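C.Elegans p53 tumor suppressor-like transcription factor (Caenorhabditis elegans, PDB 1T4W) activates transcription by binding the same DNA consensus sequence as p53, promotes apoptosis under genotoxic and other cellular stress, and helps ensure proper meiotic chromosome segregation. Local coordinates at residues Arg61-Asp66 with Glu72-Asn77. Sequence-based numbering, arbitrary orientation.
Sequences RFVKYD and EYAIRN
Arg61 starts with CG beside its own backbone N (chi1 -68°) and bends its chain at chi3 (68°), which carries the guanidinium back over Val63 and up to the backbone carbonyls of Ile75 and Asn77. NH1 and NH2 both donate to Asn77 O, which lies near the guanidinium plane, and they come from the same face of its carbonyl, NH2 from above the carbonyl plane and NH1 only tilted from it; the NH2 to Asn77 O bond measures 2.9 Å. NH2 also donates to Ile75 O at 3.0 Å, coming in above that carbonyl's plane, with an N-H...O angle of 134°. Beneath the group, Val63 CG1 sits 3.5 Å from the guanidinium plane, centred on its face. NH1 is further held by a salt bridge to Asp81, and Ser80 OG also bonds Asn77 O. A leucine here, with no N-H to give, would probably leave Ile75 O short of a donor and the carboxylate of Asp81 without its charged mate. Farther along the strand the contact is apolar: Val63 CG2 meets Ile75 CG2 at 3.9 Å, and the Ala74 methyl presses on Tyr65 CB at 3.5 Å, while Tyr65 OH is hydrogen-bonded to Lys173 O. Altogether, helix 71-74 and the type I turn from Ala74 to Asn77 are fastened onto strand 57-65 of the p53-like DNA-binding domain; Ile75 also touches strand 152-160 through Ala156, and Arg76 and Glu72 reach strand 166-177.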
ATOM      1  N   ARG A  61      -1.484   1.685   5.496  1.00 16.00           N
ATOM      2  CA  ARG A  61      -2.682   0.864   5.610  1.00 20.71           C
ATOM      3  C   ARG A  61      -2.937   0.083   4.330  1.00 22.86           C
ATOM      4  O   ARG A  61      -2.469   0.448   3.247  1.00 19.17           O
ATOM      5  CB  ARG A  61      -3.913   1.737   5.877  1.00 19.51           C
ATOM      6  CG  ARG A  61      -3.965   2.435   7.256  1.00 12.93           C
ATOM      7  CD  ARG A  61      -5.421   2.930   7.504  1.00 20.20           C
ATOM      8  NE  ARG A  61      -6.319   1.792   7.680  1.00 25.46           N
ATOM      9  CZ  ARG A  61      -7.642   1.841   7.601  1.00 26.71           C
ATOM     10  NH1 ARG A  61      -8.346   0.731   7.787  1.00 24.07           N
ATOM     11  NH2 ARG A  61      -8.264   2.987   7.320  1.00 18.37           N
ATOM     12  N   PHE A  62      -3.694  -0.997   4.462  1.00 17.73           N
ATOM     13  CA  PHE A  62      -4.045  -1.797   3.312  1.00 15.97           C
ATOM     14  C   PHE A  62      -5.534  -2.080   3.490  1.00 21.02           C
ATOM     15  O   PHE A  62      -5.957  -2.894   4.333  1.00 19.21           O
ATOM     16  CB  PHE A  62      -3.195  -3.068   3.244  1.00 14.95           C
ATOM     17  CG  PHE A  62      -3.355  -3.826   1.946  1.00 17.54           C
ATOM     18  CD1 PHE A  62      -3.084  -3.195   0.723  1.00 21.60           C
ATOM     19  CD2 PHE A  62      -3.780  -5.161   1.945  1.00 13.88           C
ATOM     20  CE1 PHE A  62      -3.228  -3.871  -0.488  1.00 14.56           C
ATOM     21  CE2 PHE A  62      -3.933  -5.864   0.739  1.00 20.02           C
ATOM     22  CZ  PHE A  62      -3.656  -5.221  -0.486  1.00 19.28           C
ATOM     23  N   VAL A  63      -6.320  -1.375   2.684  1.00 17.15           N
ATOM     24  CA  VAL A  63      -7.776  -1.423   2.759  1.00 19.37           C
ATOM     25  C   VAL A  63      -8.484  -1.841   1.473  1.00 20.46           C
ATOM     26  O   VAL A  63      -7.866  -1.968   0.406  1.00 21.35           O
ATOM     27  CB  VAL A  63      -8.319  -0.020   3.156  1.00 21.52           C
ATOM     28  CG1 VAL A  63      -7.522   0.516   4.343  1.00 18.29           C
ATOM     29  CG2 VAL A  63      -8.225   0.963   1.964  1.00 17.81           C
ATOM     30  N   LYS A  64      -9.792  -2.051   1.587  1.00 21.97           N
ATOM     31  CA  LYS A  64     -10.607  -2.419   0.433  1.00 21.88           C
ATOM     32  C   LYS A  64     -11.722  -1.401   0.271  1.00 26.21           C
ATOM     33  O   LYS A  64     -12.148  -0.780   1.240  1.00 29.83           O
ATOM     34  CB  LYS A  64     -11.199  -3.829   0.595  1.00 22.99           C
ATOM     35  CG  LYS A  64     -12.224  -3.986   1.697  1.00 34.20           C
ATOM     36  CD  LYS A  64     -12.552  -5.463   1.890  1.00 47.13           C
ATOM     37  CE  LYS A  64     -13.549  -5.693   3.013  1.00 34.77           C
ATOM     38  NZ  LYS A  64     -13.070  -5.158   4.315  1.00 53.70           N
ATOM     39  N   TYR A  65     -12.187  -1.230  -0.958  1.00 24.67           N
ATOM     40  CA  TYR A  65     -13.240  -0.277  -1.226  1.00 29.71           C
ATOM     41  C   TYR A  65     -13.953  -0.710  -2.498  1.00 35.07           C
ATOM     42  O   TYR A  65     -13.503  -1.620  -3.195  1.00 30.77           O
ATOM     43  CB  TYR A  65     -12.637   1.125  -1.393  1.00 23.60           C
ATOM     44  CG  TYR A  65     -11.818   1.346  -2.657  1.00 28.29           C
ATOM     45  CD1 TYR A  65     -12.439   1.603  -3.887  1.00 39.89           C
ATOM     46  CD2 TYR A  65     -10.425   1.280  -2.628  1.00 30.52           C
ATOM     47  CE1 TYR A  65     -11.688   1.784  -5.064  1.00 28.80           C
ATOM     48  CE2 TYR A  65      -9.663   1.457  -3.792  1.00 27.17           C
ATOM     49  CZ  TYR A  65     -10.297   1.709  -5.009  1.00 32.96           C
ATOM     50  OH  TYR A  65      -9.542   1.879  -6.162  1.00 24.00           O
ATOM     51  N   ASP A  66     -15.074  -0.074  -2.799  1.00 47.11           N
ATOM     52  CA  ASP A  66     -15.802  -0.407  -4.016  1.00 57.56           C
ATOM     53  C   ASP A  66     -16.516   0.834  -4.514  1.00 61.95           C
ATOM     54  O   ASP A  66     -16.187   1.952  -4.112  1.00 64.91           O
ATOM     55  CB  ASP A  66     -16.793  -1.543  -3.753  1.00 54.31           C
ATOM     56  CG  ASP A  66     -17.975  -1.112  -2.906  1.00 71.23           C
ATOM     57  OD1 ASP A  66     -17.768  -0.460  -1.859  1.00 65.14           O
ATOM     58  OD2 ASP A  66     -19.122  -1.434  -3.288  1.00 77.38           O
ATOM     59  N   GLU A  72     -11.268   7.819  -0.929  1.00 22.81           N
ATOM     60  CA  GLU A  72     -10.946   8.805   0.099  1.00 21.18           C
ATOM     61  C   GLU A  72     -11.620   8.444   1.413  1.00 25.66           C
ATOM     62  O   GLU A  72     -11.029   8.594   2.489  1.00 18.64           O
ATOM     63  CB  GLU A  72     -11.309  10.233  -0.366  1.00 14.28           C
ATOM     64  CG  GLU A  72     -10.408  10.771  -1.490  1.00 21.70           C
ATOM     65  CD  GLU A  72      -8.982  11.116  -1.022  1.00 32.88           C
ATOM     66  OE1 GLU A  72      -8.833  11.627   0.106  1.00 21.52           O
ATOM     67  OE2 GLU A  72      -8.014  10.901  -1.787  1.00 22.01           O
ATOM     68  N   TYR A  73     -12.839   7.920   1.350  1.00 19.51           N
ATOM     69  CA  TYR A  73     -13.477   7.517   2.593  1.00 21.16           C
ATOM     70  C   TYR A  73     -12.826   6.238   3.141  1.00 19.50           C
ATOM     71  O   TYR A  73     -12.439   6.160   4.310  1.00 19.03           O
ATOM     72  CB  TYR A  73     -14.987   7.282   2.386  1.00 20.14           C
ATOM     73  CG  TYR A  73     -15.723   7.026   3.671  1.00 20.29           C
ATOM     74  CD1 TYR A  73     -15.912   5.728   4.147  1.00 25.63           C
ATOM     75  CD2 TYR A  73     -16.190   8.094   4.452  1.00 25.70           C
ATOM     76  CE1 TYR A  73     -16.549   5.496   5.380  1.00 21.54           C
ATOM     77  CE2 TYR A  73     -16.818   7.876   5.676  1.00 28.45           C
ATOM     78  CZ  TYR A  73     -16.992   6.576   6.134  1.00 29.09           C
ATOM     79  OH  TYR A  73     -17.586   6.369   7.354  1.00 26.69           O
ATOM     80  N   ALA A  74     -12.713   5.226   2.290  1.00 19.26           N
ATOM     81  CA  ALA A  74     -12.180   3.935   2.725  1.00 21.52           C
ATOM     82  C   ALA A  74     -10.813   3.981   3.399  1.00 21.51           C
ATOM     83  O   ALA A  74     -10.602   3.346   4.436  1.00 18.55           O
ATOM     84  CB  ALA A  74     -12.135   2.963   1.536  1.00 20.98           C
ATOM     85  N   ILE A  75      -9.887   4.747   2.835  1.00 15.18           N
ATOM     86  CA  ILE A  75      -8.549   4.776   3.411  1.00 15.91           C
ATOM     87  C   ILE A  75      -8.463   5.379   4.793  1.00 22.17           C
ATOM     88  O   ILE A  75      -7.473   5.171   5.492  1.00 20.31           O
ATOM     89  CB  ILE A  75      -7.557   5.479   2.468  1.00 18.98           C
ATOM     90  CG1 ILE A  75      -7.952   6.946   2.290  1.00 15.52           C
ATOM     91  CG2 ILE A  75      -7.490   4.702   1.126  1.00 18.88           C
ATOM     92  CD1 ILE A  75      -6.997   7.714   1.374  1.00 18.89           C
ATOM     93  N   ARG A  76      -9.495   6.121   5.197  1.00 18.46           N
ATOM     94  CA  ARG A  76      -9.489   6.717   6.523  1.00 21.33           C
ATOM     95  C   ARG A  76     -10.533   6.066   7.461  1.00 17.80           C
ATOM     96  O   ARG A  76     -10.700   6.471   8.602  1.00 24.44           O
ATOM     97  CB  ARG A  76      -9.710   8.232   6.407  1.00 20.23           C
ATOM     98  CG  ARG A  76      -8.575   8.984   5.673  1.00 15.27           C
ATOM     99  CD  ARG A  76      -8.868  10.492   5.556  1.00 18.11           C
ATOM    100  NE  ARG A  76      -7.849  11.150   4.730  1.00 20.28           N
ATOM    101  CZ  ARG A  76      -7.952  11.303   3.414  1.00 20.59           C
ATOM    102  NH1 ARG A  76      -9.033  10.864   2.782  1.00 20.83           N
ATOM    103  NH2 ARG A  76      -6.950  11.832   2.712  1.00 17.91           N
ATOM    104  N   ASN A  77     -11.220   5.050   6.960  1.00 19.89           N
ATOM    105  CA  ASN A  77     -12.235   4.310   7.727  1.00 19.35           C
ATOM    106  C   ASN A  77     -11.531   3.190   8.491  1.00 19.59           C
ATOM    107  O   ASN A  77     -10.971   2.281   7.885  1.00 21.97           O
ATOM    108  CB  ASN A  77     -13.259   3.731   6.747  1.00 24.23           C
ATOM    109  CG  ASN A  77     -14.250   2.784   7.410  1.00 27.02           C
ATOM    110  OD1 ASN A  77     -14.300   2.679   8.616  1.00 19.10           O
ATOM    111  ND2 ASN A  77     -15.040   2.093   6.600  1.00 24.29           N
TER